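Local coordinates for FBP protein (Leishmania major, PDB 5OEZ), which probably hydrolyses fructose 1,6-bisphosphate to fructose 6-phosphate and phosphate in gluconeogenesis, as a magnesium-dependent homotetramer of the class 1 fructose-1,6-bisphosphatase family, at residues T29-A34 against W136-L141; T37-I42 against G197-T202. All blocks are in the same frame, centred on the assembly; numbering follows the deposited sequence.

Interactions 1 and 2 fasten successive parts of helix 27-47 to one large mixed sheet, their centres about 15 Å apart. Residues 29-34 meet strand 132-140 in the sheet's interior, whereas 37-42 meet the last strand in its order, 198-203, so the helix passes across the sheet. Interaction 1 lies beside the AMP site: Thr29 belongs to it, and the Val138 side chain is about 3 Å from that of Tyr113, another AMP residue. Interaction 2 is more distant, the side chains of Phe199 and Ile16 of the AMP site being about 9 Å apart, as are those of Val39 and the metal-site residue Leu120. Both contacts also touch the second subunit.

Interaction 1: residues T29-A34 against W136-L141; sequences TLLMMA and WGVWRL
The backbones of helix residues Leu31 and Val138 on strand 132-140 come no closer than 9.8 Å between their CA atoms, so side chains alone bridge the gap, and no hydrogen bond crosses it. Leu31 and Val138 reach out and meet tip to tip. Leu31 swings its CG opposite the backbone N (chi1 -177°), which carries the branched end out from the helix until CD2 lies 4.0 Å from Val138 CG2. The same methyl is equally near Val138 CG1, and thus rests against both arms of the valine fork. Valine is beta-branched, which suits a strand, and its two methyls both meet the longer leucine.

Met32, one residue further along the helix, supplies a second and looser touch. Its CB does not point straight at the strand, but the chain brings the terminal CE to 4.4 Å from Trp136 CZ2, approaching the indole obliquely. The unbranched, flexible thioether can bend at each torsion to reach the broad, rigid ring. Trp136 also packs on Phe117 and Leu179 of other strands, while Met32 leans on Leu181 and on Ile16 of helix 12-18.

All four touching residues are buried and meet through apolar carbons. Val138 rests additionally on Tyr113 and Ile115 of the adjacent strand. The arrangement is ordinary helix-on-sheet packing in the N-terminal domain of fructose-1,6-bisphosphatase, set where helix 27-47 begins at the AMP site, to which Ile16, Phe28, Thr29 and Tyr113 belong.

Interaction 2: residues T37-I42 against G197-T202; sequences TSVKVI and GEFILT
Lys40 NZ is gripped from both sides of a subunit boundary. Within the chain it donates to Gly197 O at 2.9 Å, with a C=O...N angle of 135° and the nitrogen tilted 34° from the carbonyl plane. Lys40 NZ also hydrogen-bonds to Ile196 O of the second subunit and forms a salt bridge with Glu198 OE2 of that subunit. This buried ammonium group therefore has two carbonyls and a carboxylate around it, which would be expected to favour its charged form. Gly197, with its positive phi, suits the turn that leads into strand 198-203.

The contact joins helix 27-47 to the last strand in the order of the large mixed sheet in the N-terminal domain. Reciprocal Lys40-Glu198 bridges, with a hydrogen bond from Thr37 OG1 to Glu198 OE2 of the second subunit, make it part of the interface with that subunit.

Phe199 meets the helix through CZ and CE2. The CG1 methyl of Val39 touches Phe199 CZ at 3.6 Å, the two side chains crossing at roughly a right angle. Lys40 runs past the ring in the opposite direction, its CG 4.0 Å from Phe199 CE2, and a bend at chi3 (-66°) turns the chain's end toward the glycine carbonyl. Lysine suits this place because its chain is long enough for CG to lie against the ring while CD and NZ reach the Gly197 carbonyl. Leu192 touches both Lys40 and Phe199.

Interaction 1: residues T29-A34 against W136-L141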
# COMPACT_ATOMS: atom_id res chain seq x y z
N THR C 29 21.84 -12.22 -11.17
CA THR C 29 21.22 -11.05 -10.58
C THR C 29 20.07 -10.54 -11.45
O THR C 29 18.98 -10.27 -10.94
CB THR C 29 22.28 -9.96 -10.36
OG1 THR C 29 23.26 -10.45 -9.44
CG2 THR C 29 21.68 -8.69 -9.77
N LEU C 30 20.32 -10.41 -12.75
CA LEU C 30 19.29 -9.94 -13.66
C LEU C 30 18.12 -10.91 -13.71
O LEU C 30 16.96 -10.49 -13.72
CB LEU C 30 19.84 -9.67 -15.06
CG LEU C 30 20.93 -8.61 -15.22
CD1 LEU C 30 21.18 -8.31 -16.70
CD2 LEU C 30 20.61 -7.33 -14.47
N LEU C 31 18.42 -12.22 -13.71
CA LEU C 31 17.36 -13.23 -13.65
C LEU C 31 16.48 -13.06 -12.40
O LEU C 31 15.26 -13.07 -12.48
CB LEU C 31 17.97 -14.64 -13.66
CG LEU C 31 16.98 -15.80 -13.68
CD1 LEU C 31 16.37 -15.93 -15.06
CD2 LEU C 31 17.68 -17.10 -13.30
N MET C 32 17.11 -12.94 -11.24
CA MET C 32 16.37 -12.79 -10.00
C MET C 32 15.61 -11.48 -9.91
O MET C 32 14.57 -11.44 -9.26
CB MET C 32 17.26 -13.01 -8.77
CG MET C 32 17.76 -14.45 -8.63
SD MET C 32 16.45 -15.70 -8.73
CE MET C 32 15.21 -15.10 -7.56
N MET C 33 16.10 -10.41 -10.55
CA MET C 33 15.32 -9.18 -10.67
C MET C 33 14.04 -9.43 -11.42
O MET C 33 12.97 -8.94 -11.02
CB MET C 33 16.05 -8.09 -11.46
CG MET C 33 16.43 -6.87 -10.67
SD MET C 33 18.19 -6.83 -10.31
CE MET C 33 19.11 -6.78 -11.83
N ALA C 34 14.17 -10.12 -12.55
CA ALA C 34 13.01 -10.41 -13.39
C ALA C 34 11.96 -11.26 -12.63
O ALA C 34 10.75 -11.00 -12.73
CB ALA C 34 13.45 -11.10 -14.67
N TRP C 136 9.86 -22.23 -9.59
CA TRP C 136 10.78 -22.23 -10.71
C TRP C 136 12.06 -23.00 -10.39
O TRP C 136 12.46 -23.09 -9.24
CB TRP C 136 11.13 -20.79 -11.15
CG TRP C 136 11.78 -20.04 -10.08
CD1 TRP C 136 13.12 -19.98 -9.83
CD2 TRP C 136 11.14 -19.25 -9.07
NE1 TRP C 136 13.34 -19.18 -8.73
CE2 TRP C 136 12.14 -18.74 -8.24
CE3 TRP C 136 9.81 -18.93 -8.80
CZ2 TRP C 136 11.86 -17.95 -7.16
CZ3 TRP C 136 9.53 -18.13 -7.72
CH2 TRP C 136 10.55 -17.65 -6.91
N GLY C 137 12.67 -23.55 -11.43
CA GLY C 137 13.95 -24.23 -11.35
C GLY C 137 14.79 -23.75 -12.50
O GLY C 137 14.29 -23.57 -13.61
N VAL C 138 16.08 -23.59 -12.24
CA VAL C 138 17.02 -23.01 -13.19
C VAL C 138 18.20 -23.97 -13.45
O VAL C 138 18.81 -24.49 -12.51
CB VAL C 138 17.58 -21.67 -12.66
CG1 VAL C 138 18.48 -20.98 -13.70
CG2 VAL C 138 16.47 -20.73 -12.23
N TRP C 139 18.50 -24.20 -14.72
CA TRP C 139 19.64 -25.01 -15.15
C TRP C 139 20.53 -24.10 -16.00
O TRP C 139 20.09 -23.03 -16.43
CB TRP C 139 19.17 -26.18 -16.02
CG TRP C 139 18.65 -27.36 -15.29
CD1 TRP C 139 19.31 -28.53 -15.04
CD2 TRP C 139 17.33 -27.54 -14.77
NE1 TRP C 139 18.50 -29.41 -14.38
CE2 TRP C 139 17.27 -28.84 -14.21
CE3 TRP C 139 16.19 -26.73 -14.72
CZ2 TRP C 139 16.12 -29.34 -13.60
CZ3 TRP C 139 15.03 -27.24 -14.11
CH2 TRP C 139 15.02 -28.53 -13.55
N ARG C 140 21.74 -24.57 -16.27
CA ARG C 140 22.69 -23.85 -17.12
C ARG C 140 22.97 -24.64 -18.41
O ARG C 140 22.90 -25.86 -18.42
CB ARG C 140 23.96 -23.56 -16.32
CG ARG C 140 24.98 -22.73 -17.07
CD ARG C 140 26.22 -22.52 -16.24
NE ARG C 140 25.95 -21.50 -15.24
CZ ARG C 140 26.11 -20.19 -15.41
NH1 ARG C 140 26.57 -19.68 -16.55
NH2 ARG C 140 25.81 -19.37 -14.41
N LEU C 141 23.23 -23.94 -19.51
CA LEU C 141 23.69 -24.61 -20.73
C LEU C 141 24.90 -25.46 -20.37
O LEU C 141 25.85 -24.93 -19.79
CB LEU C 141 24.14 -23.62 -21.80
CG LEU C 141 23.16 -23.01 -22.77
CD1 LEU C 141 23.91 -22.08 -23.73
CD2 LEU C 141 22.44 -24.10 -23.54

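Interaction 2: residues T37-I42 against G197-T202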
# COMPACT_ATOMS: atom_id res chain seq x y z
N THR C 37 10.18 -9.11 -9.93
CA THR C 37 9.20 -8.24 -10.56
C THR C 37 7.94 -9.00 -10.90
O THR C 37 6.82 -8.51 -10.66
CB THR C 37 9.76 -7.56 -11.83
OG1 THR C 37 10.94 -6.83 -11.48
CG2 THR C 37 8.76 -6.59 -12.41
N SER C 38 8.13 -10.21 -11.44
CA SER C 38 7.00 -11.08 -11.82
C SER C 38 6.13 -11.41 -10.62
O SER C 38 4.90 -11.35 -10.68
CB SER C 38 7.49 -12.38 -12.46
OG SER C 38 8.30 -12.12 -13.59
N VAL C 39 6.80 -11.75 -9.52
CA VAL C 39 6.12 -12.12 -8.28
C VAL C 39 5.28 -10.96 -7.75
O VAL C 39 4.15 -11.17 -7.30
CB VAL C 39 7.10 -12.68 -7.24
CG1 VAL C 39 6.45 -12.88 -5.88
CG2 VAL C 39 7.63 -14.04 -7.72
N LYS C 40 5.83 -9.75 -7.82
CA LYS C 40 5.13 -8.57 -7.31
C LYS C 40 3.92 -8.22 -8.15
O LYS C 40 2.90 -7.79 -7.62
CB LYS C 40 6.08 -7.39 -7.21
CG LYS C 40 7.09 -7.60 -6.10
CD LYS C 40 7.99 -6.41 -5.85
CE LYS C 40 8.92 -6.14 -7.02
NZ LYS C 40 9.48 -4.78 -6.83
N VAL C 41 4.05 -8.38 -9.47
CA VAL C 41 2.94 -8.14 -10.38
C VAL C 41 1.81 -9.13 -10.12
O VAL C 41 0.63 -8.76 -10.09
CB VAL C 41 3.40 -8.20 -11.86
CG1 VAL C 41 2.21 -8.25 -12.81
CG2 VAL C 41 4.26 -6.99 -12.17
N ILE C 42 2.16 -10.39 -9.91
CA ILE C 42 1.16 -11.43 -9.61
C ILE C 42 0.47 -11.18 -8.26
O ILE C 42 -0.73 -11.35 -8.14
CB ILE C 42 1.79 -12.83 -9.64
CG1 ILE C 42 2.21 -13.15 -11.08
CG2 ILE C 42 0.83 -13.88 -9.11
CD1 ILE C 42 3.26 -14.24 -11.18
N GLY C 197 8.40 -2.23 -1.77
CA GLY C 197 8.43 -3.16 -2.89
C GLY C 197 9.74 -3.91 -3.05
O GLY C 197 10.29 -3.97 -4.15
N GLU C 198 10.25 -4.44 -1.96
CA GLU C 198 11.48 -5.23 -1.98
C GLU C 198 11.25 -6.45 -1.10
O GLU C 198 10.54 -6.39 -0.10
CB GLU C 198 12.67 -4.44 -1.44
CG GLU C 198 13.06 -3.19 -2.24
CD GLU C 198 13.87 -3.48 -3.51
OE1 GLU C 198 14.38 -4.61 -3.68
OE2 GLU C 198 14.01 -2.54 -4.34
N PHE C 199 11.89 -7.54 -1.49
CA PHE C 199 11.96 -8.73 -0.67
C PHE C 199 13.09 -8.57 0.33
O PHE C 199 14.20 -8.22 -0.05
CB PHE C 199 12.16 -9.95 -1.57
CG PHE C 199 10.92 -10.35 -2.29
CD1 PHE C 199 9.96 -11.13 -1.65
CD2 PHE C 199 10.67 -9.89 -3.57
CE1 PHE C 199 8.79 -11.48 -2.28
CE2 PHE C 199 9.48 -10.22 -4.20
CZ PHE C 199 8.55 -11.01 -3.56
N ILE C 200 12.78 -8.80 1.60
CA ILE C 200 13.66 -8.59 2.73
C ILE C 200 13.95 -9.96 3.30
O ILE C 200 13.07 -10.82 3.33
CB ILE C 200 12.95 -7.72 3.80
CG1 ILE C 200 12.59 -6.34 3.23
CG2 ILE C 200 13.78 -7.56 5.06
CD1 ILE C 200 13.74 -5.57 2.61
N LEU C 201 15.18 -10.17 3.76
CA LEU C 201 15.57 -11.43 4.36
C LEU C 201 14.93 -11.58 5.74
O LEU C 201 15.10 -10.71 6.60
CB LEU C 201 17.10 -11.51 4.48
CG LEU C 201 17.71 -12.74 5.15
CD1 LEU C 201 17.38 -14.01 4.38
CD2 LEU C 201 19.21 -12.58 5.27
N THR C 202 14.21 -12.68 5.95
CA THR C 202 13.51 -12.94 7.22
C THR C 202 13.75 -14.32 7.85
O THR C 202 13.62 -14.45 9.06
CB THR C 202 11.98 -12.72 7.05
OG1 THR C 202 11.50 -13.44 5.91
CG2 THR C 202 11.66 -11.23 6.86